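Local coordinates for C3-degrading proteinase (CppA protein) (Streptococcus pneumoniae, PDB 3E0R) that probably degrades complement component C3 as a bacterial proteinase, although its domains belong to the glyoxalase clan, at residues M155-T161 with S175-A181; I163-L167 with D233-L239; K67-K72 with P114-L118. All blocks are in the same frame, centred on the assembly; numbering follows the deposited sequence.

Contact 1. Residues M155-T161 with S175-A181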
loop_
_atom_site.group_PDB
_atom_site.type_symbol
_atom_site.label_atom_id
_atom_site.label_comp_id
_atom_site.label_asym_id
_atom_site.label_seq_id
_atom_site.Cartn_x
_atom_site.Cartn_y
_atom_site.Cartn_z
HETATM N N MSE A 155 -1.000 2.935 5.366
HETATM C CA MSE A 155 -1.234 3.947 4.326
HETATM C C MSE A 155 -2.066 5.141 4.765
HETATM O O MSE A 155 -2.850 5.067 5.719
HETATM C CB MSE A 155 -1.928 3.264 3.147
HETATM C CG MSE A 155 -3.333 2.885 3.461
HETATM SE SE MSE A 155 -3.884 1.420 2.371
HETATM C CE MSE A 155 -3.301 -0.036 3.569
ATOM N N GLU A 156 -1.906 6.235 4.041
ATOM C CA GLU A 156 -2.795 7.360 4.170
ATOM C C GLU A 156 -3.669 7.361 2.933
ATOM O O GLU A 156 -3.155 7.169 1.830
ATOM C CB GLU A 156 -2.022 8.648 4.292
ATOM C CG GLU A 156 -1.391 8.827 5.627
ATOM C CD GLU A 156 -0.144 9.677 5.605
ATOM O OE1 GLU A 156 0.169 10.331 4.586
ATOM O OE2 GLU A 156 0.517 9.713 6.655
ATOM N N LEU A 157 -4.987 7.528 3.107
ATOM C CA LEU A 157 -5.941 7.497 2.012
ATOM C C LEU A 157 -6.659 8.806 1.916
ATOM O O LEU A 157 -7.072 9.330 2.915
ATOM C CB LEU A 157 -6.943 6.371 2.215
ATOM C CG LEU A 157 -6.385 4.943 2.263
ATOM C CD1 LEU A 157 -7.498 3.950 2.304
ATOM C CD2 LEU A 157 -5.447 4.617 1.094
ATOM N N HIS A 158 -6.802 9.335 0.698
ATOM C CA HIS A 158 -7.515 10.561 0.449
ATOM C C HIS A 158 -9.012 10.264 0.264
ATOM O O HIS A 158 -9.416 9.479 -0.613
ATOM C CB HIS A 158 -6.951 11.267 -0.802
ATOM C CG HIS A 158 -5.661 12.003 -0.579
ATOM N ND1 HIS A 158 -4.593 11.894 -1.438
ATOM C CD2 HIS A 158 -5.295 12.900 0.366
ATOM C CE1 HIS A 158 -3.613 12.673 -1.019
ATOM N NE2 HIS A 158 -4.015 13.300 0.073
ATOM N N LEU A 159 -9.828 10.886 1.112
ATOM C CA LEU A 159 -11.288 10.611 1.150
ATOM C C LEU A 159 -12.078 11.922 1.071
ATOM O O LEU A 159 -11.884 12.811 1.913
ATOM C CB LEU A 159 -11.665 9.819 2.414
ATOM C CG LEU A 159 -13.072 9.173 2.510
ATOM C CD1 LEU A 159 -13.256 7.978 1.548
ATOM C CD2 LEU A 159 -13.402 8.729 3.939
ATOM N N PRO A 160 -12.983 12.043 0.077
ATOM C CA PRO A 160 -13.779 13.291 0.014
ATOM C C PRO A 160 -14.614 13.521 1.271
ATOM O O PRO A 160 -14.890 12.574 2.016
ATOM C CB PRO A 160 -14.674 13.100 -1.219
ATOM C CG PRO A 160 -14.081 11.925 -1.973
ATOM C CD PRO A 160 -13.352 11.089 -0.987
ATOM N N THR A 161 -15.012 14.771 1.513
ATOM C CA THR A 161 -15.706 15.093 2.757
ATOM C C THR A 161 -17.158 14.650 2.704
ATOM O O THR A 161 -17.747 14.367 3.753
ATOM C CB THR A 161 -15.599 16.602 3.142
ATOM O OG1 THR A 161 -16.160 17.422 2.109
ATOM C CG2 THR A 161 -14.142 16.992 3.407
ATOM N N SER A 175 -3.249 1.020 10.669
ATOM C CA SER A 175 -2.841 0.659 9.296
ATOM C C SER A 175 -3.379 1.637 8.273
ATOM O O SER A 175 -2.795 1.776 7.203
ATOM C CB SER A 175 -3.342 -0.732 8.908
ATOM O OG SER A 175 -2.817 -1.701 9.773
ATOM N N LEU A 176 -4.465 2.326 8.615
ATOM C CA LEU A 176 -5.162 3.181 7.662
ATOM C C LEU A 176 -5.591 4.558 8.203
ATOM O O LEU A 176 -6.353 4.657 9.132
ATOM C CB LEU A 176 -6.361 2.422 7.226
ATOM C CG LEU A 176 -6.611 2.388 5.765
ATOM C CD1 LEU A 176 -7.250 1.008 5.365
ATOM C CD2 LEU A 176 -7.445 3.731 5.487
ATOM N N ASP A 177 -5.070 5.611 7.589
ATOM C CA ASP A 177 -5.323 6.981 7.980
ATOM C C ASP A 177 -6.090 7.691 6.857
ATOM O O ASP A 177 -5.590 7.739 5.738
ATOM C CB ASP A 177 -3.965 7.643 8.179
ATOM C CG ASP A 177 -4.021 8.794 9.093
ATOM O OD1 ASP A 177 -4.778 8.678 10.091
ATOM O OD2 ASP A 177 -3.289 9.805 8.856
ATOM N N PHE A 178 -7.277 8.248 7.134
ATOM C CA PHE A 178 -8.039 8.964 6.100
ATOM C C PHE A 178 -7.761 10.460 6.146
ATOM O O PHE A 178 -7.945 11.094 7.158
ATOM C CB PHE A 178 -9.551 8.746 6.228
ATOM C CG PHE A 178 -10.010 7.424 5.747
ATOM C CD1 PHE A 178 -9.934 7.099 4.405
ATOM C CD2 PHE A 178 -10.514 6.477 6.628
ATOM C CE1 PHE A 178 -10.352 5.864 3.954
ATOM C CE2 PHE A 178 -10.921 5.228 6.167
ATOM C CZ PHE A 178 -10.864 4.934 4.845
ATOM N N ILE A 179 -7.358 11.031 5.028
ATOM C CA ILE A 179 -7.145 12.464 4.925
ATOM C C ILE A 179 -8.277 13.067 4.095
ATOM O O ILE A 179 -8.539 12.574 3.000
ATOM C CB ILE A 179 -5.808 12.749 4.269
ATOM C CG1 ILE A 179 -4.682 12.268 5.200
ATOM C CG2 ILE A 179 -5.691 14.232 3.929
ATOM C CD1 ILE A 179 -3.350 12.247 4.573
ATOM N N PRO A 180 -8.977 14.104 4.632
ATOM C CA PRO A 180 -9.995 14.746 3.805
ATOM C C PRO A 180 -9.317 15.382 2.580
ATOM O O PRO A 180 -8.163 15.797 2.684
ATOM C CB PRO A 180 -10.649 15.783 4.751
ATOM C CG PRO A 180 -10.198 15.374 6.151
ATOM C CD PRO A 180 -8.873 14.733 5.969
ATOM N N ALA A 181 -10.012 15.402 1.434
ATOM C CA ALA A 181 -9.399 15.616 0.133
ATOM C C ALA A 181 -10.468 15.904 -0.907
ATOM O O ALA A 181 -11.582 15.424 -0.790
ATOM C CB ALA A 181 -8.603 14.404 -0.276
#

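Contact 2. Residues I163-L167 with D233-L239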
loop_
_atom_site.group_PDB
_atom_site.type_symbol
_atom_site.label_atom_id
_atom_site.label_comp_id
_atom_site.label_asym_id
_atom_site.label_seq_id
_atom_site.Cartn_x
_atom_site.Cartn_y
_atom_site.Cartn_z
ATOM N N ILE A 163 -18.440 11.883 1.314
ATOM C CA ILE A 163 -18.654 10.461 1.496
ATOM C C ILE A 163 -17.968 9.916 2.765
ATOM O O ILE A 163 -17.014 10.488 3.287
ATOM C CB ILE A 163 -18.232 9.624 0.226
ATOM C CG1 ILE A 163 -16.732 9.420 0.153
ATOM C CG2 ILE A 163 -18.746 10.261 -1.084
ATOM C CD1 ILE A 163 -16.368 8.255 -0.718
ATOM N N GLU A 164 -18.502 8.794 3.233
ATOM C CA GLU A 164 -18.010 8.058 4.375
ATOM C C GLU A 164 -17.563 6.679 3.895
ATOM O O GLU A 164 -18.201 6.064 3.049
ATOM C CB GLU A 164 -19.134 7.914 5.404
ATOM C CG GLU A 164 -19.258 9.107 6.369
ATOM C CD GLU A 164 -18.338 8.960 7.592
ATOM O OE1 GLU A 164 -18.639 8.106 8.462
ATOM O OE2 GLU A 164 -17.317 9.687 7.685
ATOM N N SER A 165 -16.445 6.206 4.425
ATOM C CA SER A 165 -16.003 4.868 4.159
ATOM C C SER A 165 -16.844 3.895 4.993
ATOM O O SER A 165 -17.274 4.204 6.109
ATOM C CB SER A 165 -14.524 4.702 4.488
ATOM O OG SER A 165 -14.156 3.337 4.431
ATOM N N PHE A 166 -17.072 2.728 4.410
ATOM C CA PHE A 166 -17.554 1.569 5.119
ATOM C C PHE A 166 -16.562 1.112 6.190
ATOM O O PHE A 166 -16.960 0.414 7.127
ATOM C CB PHE A 166 -17.838 0.402 4.140
ATOM C CG PHE A 166 -19.187 0.467 3.496
ATOM C CD1 PHE A 166 -20.336 0.230 4.234
ATOM C CD2 PHE A 166 -19.319 0.756 2.155
ATOM C CE1 PHE A 166 -21.597 0.284 3.635
ATOM C CE2 PHE A 166 -20.565 0.814 1.559
ATOM C CZ PHE A 166 -21.704 0.571 2.300
ATOM N N LEU A 167 -15.289 1.490 6.035
ATOM C CA LEU A 167 -14.245 1.164 7.002
ATOM C C LEU A 167 -14.342 2.006 8.300
ATOM O O LEU A 167 -14.319 3.257 8.287
ATOM C CB LEU A 167 -12.885 1.288 6.322
ATOM C CG LEU A 167 -12.719 0.354 5.102
ATOM C CD1 LEU A 167 -11.257 0.420 4.535
ATOM C CD2 LEU A 167 -13.178 -1.134 5.404
ATOM N N ASP A 233 -16.362 -0.132 -1.611
ATOM C CA ASP A 233 -16.475 1.014 -0.740
ATOM C C ASP A 233 -17.064 2.145 -1.560
ATOM O O ASP A 233 -17.087 2.088 -2.794
ATOM C CB ASP A 233 -15.108 1.396 -0.147
ATOM C CG ASP A 233 -15.226 2.275 1.108
ATOM O OD1 ASP A 233 -16.347 2.502 1.600
ATOM O OD2 ASP A 233 -14.187 2.733 1.621
ATOM N N ARG A 234 -17.566 3.149 -0.858
ATOM C CA ARG A 234 -18.209 4.307 -1.457
ATOM C C ARG A 234 -17.307 5.119 -2.410
ATOM O O ARG A 234 -17.798 5.856 -3.280
ATOM C CB ARG A 234 -18.756 5.208 -0.340
ATOM C CG ARG A 234 -19.647 4.467 0.703
ATOM C CD ARG A 234 -20.752 5.356 1.237
ATOM N NE ARG A 234 -21.764 4.610 1.992
ATOM C CZ ARG A 234 -21.608 4.177 3.249
ATOM N NH1 ARG A 234 -20.472 4.384 3.925
ATOM N NH2 ARG A 234 -22.592 3.517 3.840
ATOM N N ASN A 235 -15.996 4.981 -2.254
ATOM C CA ASN A 235 -15.049 5.516 -3.208
ATOM C C ASN A 235 -14.632 4.541 -4.328
ATOM O O ASN A 235 -13.689 4.794 -5.094
ATOM C CB ASN A 235 -13.817 6.020 -2.444
ATOM C CG ASN A 235 -13.005 4.899 -1.780
ATOM O OD1 ASN A 235 -13.298 3.708 -1.903
ATOM N ND2 ASN A 235 -11.954 5.300 -1.103
ATOM N N ASN A 236 -15.320 3.408 -4.398
ATOM C CA ASN A 236 -15.081 2.377 -5.409
ATOM C C ASN A 236 -13.779 1.529 -5.336
ATOM O O ASN A 236 -13.499 0.759 -6.232
ATOM C CB ASN A 236 -15.373 2.918 -6.823
ATOM C CG ASN A 236 -16.847 3.210 -7.012
ATOM O OD1 ASN A 236 -17.683 2.401 -6.618
ATOM N ND2 ASN A 236 -17.175 4.407 -7.488
ATOM N N VAL A 237 -13.051 1.623 -4.232
ATOM C CA VAL A 237 -12.049 0.621 -3.839
ATOM C C VAL A 237 -12.779 -0.675 -3.359
ATOM O O VAL A 237 -13.645 -0.677 -2.461
ATOM C CB VAL A 237 -11.083 1.196 -2.764
ATOM C CG1 VAL A 237 -10.041 0.168 -2.272
ATOM C CG2 VAL A 237 -10.360 2.500 -3.311
ATOM N N GLU A 238 -12.445 -1.767 -3.999
ATOM C CA GLU A 238 -12.854 -3.072 -3.580
ATOM C C GLU A 238 -12.315 -3.494 -2.226
ATOM O O GLU A 238 -11.159 -3.245 -1.899
ATOM C CB GLU A 238 -12.425 -4.085 -4.653
ATOM C CG GLU A 238 -13.251 -3.901 -5.932
ATOM C CD GLU A 238 -12.927 -4.938 -6.969
ATOM O OE1 GLU A 238 -11.950 -5.681 -6.710
ATOM O OE2 GLU A 238 -13.630 -5.000 -8.022
ATOM N N LEU A 239 -13.159 -4.160 -1.443
ATOM C CA LEU A 239 -12.827 -4.566 -0.054
ATOM C C LEU A 239 -13.022 -6.048 0.025
ATOM O O LEU A 239 -14.146 -6.516 0.020
ATOM C CB LEU A 239 -13.716 -3.840 0.965
ATOM C CG LEU A 239 -13.714 -2.302 0.884
ATOM C CD1 LEU A 239 -14.839 -1.758 1.736
ATOM C CD2 LEU A 239 -12.316 -1.669 1.194
HETATM O O HOH W 1 -20.273 3.958 7.008
#

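Contact 3. Residues K67-K72 with P114-L118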
loop_
_atom_site.group_PDB
_atom_site.type_symbol
_atom_site.label_atom_id
_atom_site.label_comp_id
_atom_site.label_asym_id
_atom_site.label_seq_id
_atom_site.Cartn_x
_atom_site.Cartn_y
_atom_site.Cartn_z
ATOM N N LYS A 67 -4.012 8.041 -16.159
ATOM C CA LYS A 67 -3.356 8.618 -15.023
ATOM C C LYS A 67 -4.407 9.389 -14.204
ATOM O O LYS A 67 -5.280 10.052 -14.769
ATOM C CB LYS A 67 -2.256 9.558 -15.539
ATOM C CG LYS A 67 -0.941 9.539 -14.741
ATOM C CD LYS A 67 0.019 8.328 -15.081
ATOM C CE LYS A 67 1.572 8.686 -14.919
ATOM N NZ LYS A 67 2.458 7.673 -14.148
ATOM N N VAL A 68 -4.320 9.310 -12.879
ATOM C CA VAL A 68 -5.133 10.193 -12.007
ATOM C C VAL A 68 -4.817 11.680 -12.279
ATOM O O VAL A 68 -3.682 12.058 -12.551
ATOM C CB VAL A 68 -4.980 9.876 -10.466
ATOM C CG1 VAL A 68 -5.885 10.825 -9.602
ATOM C CG2 VAL A 68 -5.262 8.387 -10.166
ATOM N N GLU A 69 -5.865 12.494 -12.267
ATOM C CA GLU A 69 -5.740 13.930 -12.244
ATOM C C GLU A 69 -6.109 14.376 -10.835
ATOM O O GLU A 69 -7.217 14.112 -10.332
ATOM C CB GLU A 69 -6.681 14.609 -13.257
ATOM C CG GLU A 69 -6.349 14.312 -14.729
ATOM C CD GLU A 69 -5.025 14.944 -15.177
ATOM O OE1 GLU A 69 -4.800 16.159 -14.836
ATOM O OE2 GLU A 69 -4.227 14.222 -15.864
ATOM N N GLY A 70 -5.165 15.059 -10.200
ATOM C CA GLY A 70 -5.382 15.548 -8.848
ATOM C C GLY A 70 -4.937 14.506 -7.861
ATOM O O GLY A 70 -4.110 13.665 -8.156
ATOM N N ARG A 71 -5.489 14.604 -6.664
ATOM C CA ARG A 71 -5.108 13.738 -5.585
ATOM C C ARG A 71 -5.504 12.319 -5.947
ATOM O O ARG A 71 -6.549 12.073 -6.619
ATOM C CB ARG A 71 -5.742 14.190 -4.264
ATOM C CG ARG A 71 -4.881 15.136 -3.508
ATOM C CD ARG A 71 -5.526 15.628 -2.228
ATOM N NE ARG A 71 -4.624 16.545 -1.540
ATOM C CZ ARG A 71 -4.728 16.929 -0.272
ATOM N NH1 ARG A 71 -5.697 16.469 0.510
ATOM N NH2 ARG A 71 -3.838 17.786 0.217
ATOM N N LYS A 72 -4.671 11.382 -5.516
ATOM C CA LYS A 72 -4.977 9.954 -5.724
ATOM C C LYS A 72 -5.672 9.477 -4.483
ATOM O O LYS A 72 -5.506 10.059 -3.411
ATOM C CB LYS A 72 -3.703 9.133 -5.953
ATOM C CG LYS A 72 -2.918 9.453 -7.199
ATOM C CD LYS A 72 -1.780 8.419 -7.406
ATOM C CE LYS A 72 -2.200 7.249 -8.305
ATOM N NZ LYS A 72 -1.177 6.140 -8.397
ATOM N N PRO A 114 6.693 4.592 -10.319
ATOM C CA PRO A 114 6.343 4.777 -11.729
ATOM C C PRO A 114 4.889 5.229 -11.963
ATOM O O PRO A 114 4.609 5.783 -13.021
ATOM C CB PRO A 114 6.543 3.382 -12.335
ATOM C CG PRO A 114 7.389 2.654 -11.414
ATOM C CD PRO A 114 7.250 3.243 -10.063
ATOM N N GLU A 115 3.969 4.977 -11.015
ATOM C CA GLU A 115 2.569 5.434 -11.177
ATOM C C GLU A 115 2.261 6.665 -10.315
ATOM O O GLU A 115 1.086 7.044 -10.117
ATOM C CB GLU A 115 1.593 4.310 -10.859
ATOM C CG GLU A 115 1.918 2.989 -11.460
ATOM C CD GLU A 115 1.944 2.978 -12.947
ATOM O OE1 GLU A 115 1.210 3.763 -13.631
ATOM O OE2 GLU A 115 2.713 2.132 -13.445
ATOM N N ASP A 116 3.349 7.232 -9.788
ATOM C CA ASP A 116 3.396 8.485 -9.000
ATOM C C ASP A 116 2.746 8.317 -7.645
ATOM O O ASP A 116 2.166 9.240 -7.095
ATOM C CB ASP A 116 2.749 9.670 -9.736
ATOM C CG ASP A 116 3.338 9.906 -11.081
ATOM O OD1 ASP A 116 4.547 10.246 -11.135
ATOM O OD2 ASP A 116 2.584 9.744 -12.077
ATOM N N ASP A 117 2.835 7.121 -7.115
ATOM C CA ASP A 117 2.430 6.872 -5.763
ATOM C C ASP A 117 3.601 7.320 -4.912
ATOM O O ASP A 117 4.750 7.001 -5.204
ATOM C CB ASP A 117 2.137 5.388 -5.609
ATOM C CG ASP A 117 0.870 4.956 -6.370
ATOM O OD1 ASP A 117 -0.130 5.727 -6.288
ATOM O OD2 ASP A 117 0.864 3.832 -7.015
ATOM N N LEU A 118 3.317 8.101 -3.872
ATOM C CA LEU A 118 4.351 8.572 -2.942
ATOM C C LEU A 118 4.504 7.568 -1.826
ATOM O O LEU A 118 3.534 7.215 -1.154
ATOM C CB LEU A 118 3.961 9.937 -2.384
ATOM C CG LEU A 118 4.924 10.741 -1.506
ATOM C CD1 LEU A 118 6.342 10.964 -2.085
ATOM C CD2 LEU A 118 4.296 12.074 -1.279
HETATM O O HOH W 2 1.521 4.973 -15.753
HETATM O O HOH W 3 -1.474 3.446 -8.698
#

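Contact 1. Residues M155-T161 with S175-A181
Residues 155-161 and 175-181 form the parallel strand pair of a beta-alpha-beta crossover, in which strand 151-159 runs through helix 169-172 into strand 176-180, an edge strand of its mixed sheet. The axes of the short strand segments come within 4.5 Å, at 33°. Five backbone hydrogen bonds pair them: the N of Met155, a selenomethionine, gives to Ser175 O at 2.8 Å, Asp177 N to Met155 O at 3.0 Å, Leu157 N to Asp177 O at 2.7 Å, Ile179 N to Leu157 O at 2.7 Å, and Leu159 N to Ile179 O at 2.8 Å. Thus the odd-numbered residues of 155-159 serve this edge, while at the other Glu156 bonds to Ala75 and Arg76 of strand 74-81 and His158 to Lys73 just before it. Alternate CA atoms add CA-H...O contacts, such as Phe178 CA to Leu157 O and Pro180 CA to Leu159 O, both 3.3 Å. Polar side chains share a face with Ile179. There Glu156 OE2 and Asp177 OD2, like charges, come within 4.4 Å, and Glu156 OE1 is compensated by a salt bridge to Arg76. His158 ND1 bonds to Lys72 O, and the edge of its ring meets Ile179, CD2 to CG2 at 3.8 Å. The reverse face is apolar: Met155 CG rests 4.0 Å from Leu176 CG and Leu157 CB 3.8 Å from Phe178 CD1. Leu159 turns sideways off the strand and makes a CH-pi contact, its CD2 lying over the face of the Phe178 ring, 4.2 Å from the centroid.

Contact 2. Residues I163-L167 with D233-L239
Arg234, Phe166 and Asp233 carry most of this contact between the loop 163-167 and the turn leading into strand 238-243. The Arg234 guanidinium lies flat on the Phe166 ring, a cation-pi stack with CZ 3.9 Å from the centroid and planes at 20°. In its own plane NH1 donates to Glu164 O at 3.0 Å, and a water links NH1 to Ser165 O. Asp233 grips the loop with both carboxylate oxygens: OD1 accepts from Phe166 N at 2.9 Å, and OD2 from Ser165 OG at 2.9 Å. Ser165 OG in turn accepts from Leu167 N at 2.7 Å, closing an ST turn. Van der Waals contacts flank these bonds: Ile163 CD1 packs 3.8 Å from Asn235 CB, and the apolar pair Leu167 CD2 and Leu239 CD1 lies 4.1 Å apart. Asp233 to Asn236 is a type I turn (Asn236 N to Asp233 O 2.7 Å) whose last residue has left-handed backbone angles; with Asp233 N to Val237 O at 2.9 Å, this is the type I turn with G1 bulge of a beta hairpin, here joining strands 228-232 and 238-243.

Contact 3. Residues K67-K72 with P114-L118
Lys72 stretches its aliphatic chain across the turn 114-118, its CD 4.0 Å from Asp116 O, and brings its ammonium group over the backbone. NZ donates to Glu115 O at 3.0 Å and forms a salt bridge with Asp117 OD1 at 2.4 Å, a very short distance; a water bridges the same NZ to Asp117 OD2, and Trp194 O adds a weak bond. Lys67, at the other end of segment 67-72, reaches the same turn with NZ 2.9 Å from Asp116 OD2, a second salt bridge. Glu115 OE1 is 4.1 Å from Lys67 NZ, beyond a salt bridge, but a water bonded to OE1 also makes a weak bond with that NZ. The stronger commitment of Glu115 is OE2, which accepts from Asn19 N and Asn24 ND2. Ser113 OG accepts from the amides of Glu115 and Asp117. Segment 67-72 is thus held at both ends by lysines, while residues 68-71 make no contact with the turn. That turn joins strands 107-112 and 118-122, the last two strands of a beta-alpha-beta-beta-beta module (strand 74-81, helix 84-91, then strands 99-102, 107-112 and 118-122) of the kind that builds glyoxalase-like folds.

Overall arrangement
Contacts 1 and 2 both belong to the C-terminal CppA region and pack together: Phe178 and Leu159 of contact 1 touch Ser165, and Leu176 meets Leu167, with centres 11 Å apart. Contact 2 is the more buried, contacts 1 and 3 only partly. Their chemistry differs with place: contact 1 is backbone pairing between strands at a sheet edge, contact 2 joins a loop to a hairpin turn through a carboxylate, a cation-pi stack and apolar contacts, and contact 3 joins two loops of the N-terminal region almost wholly by lysine charges and waters. Contact 3 meets contact 1 where Lys72 O pairs with His158 ND1 and Arg71 packs on Ala181; it does not touch contact 2, the nearest atoms being about 8 Å apart.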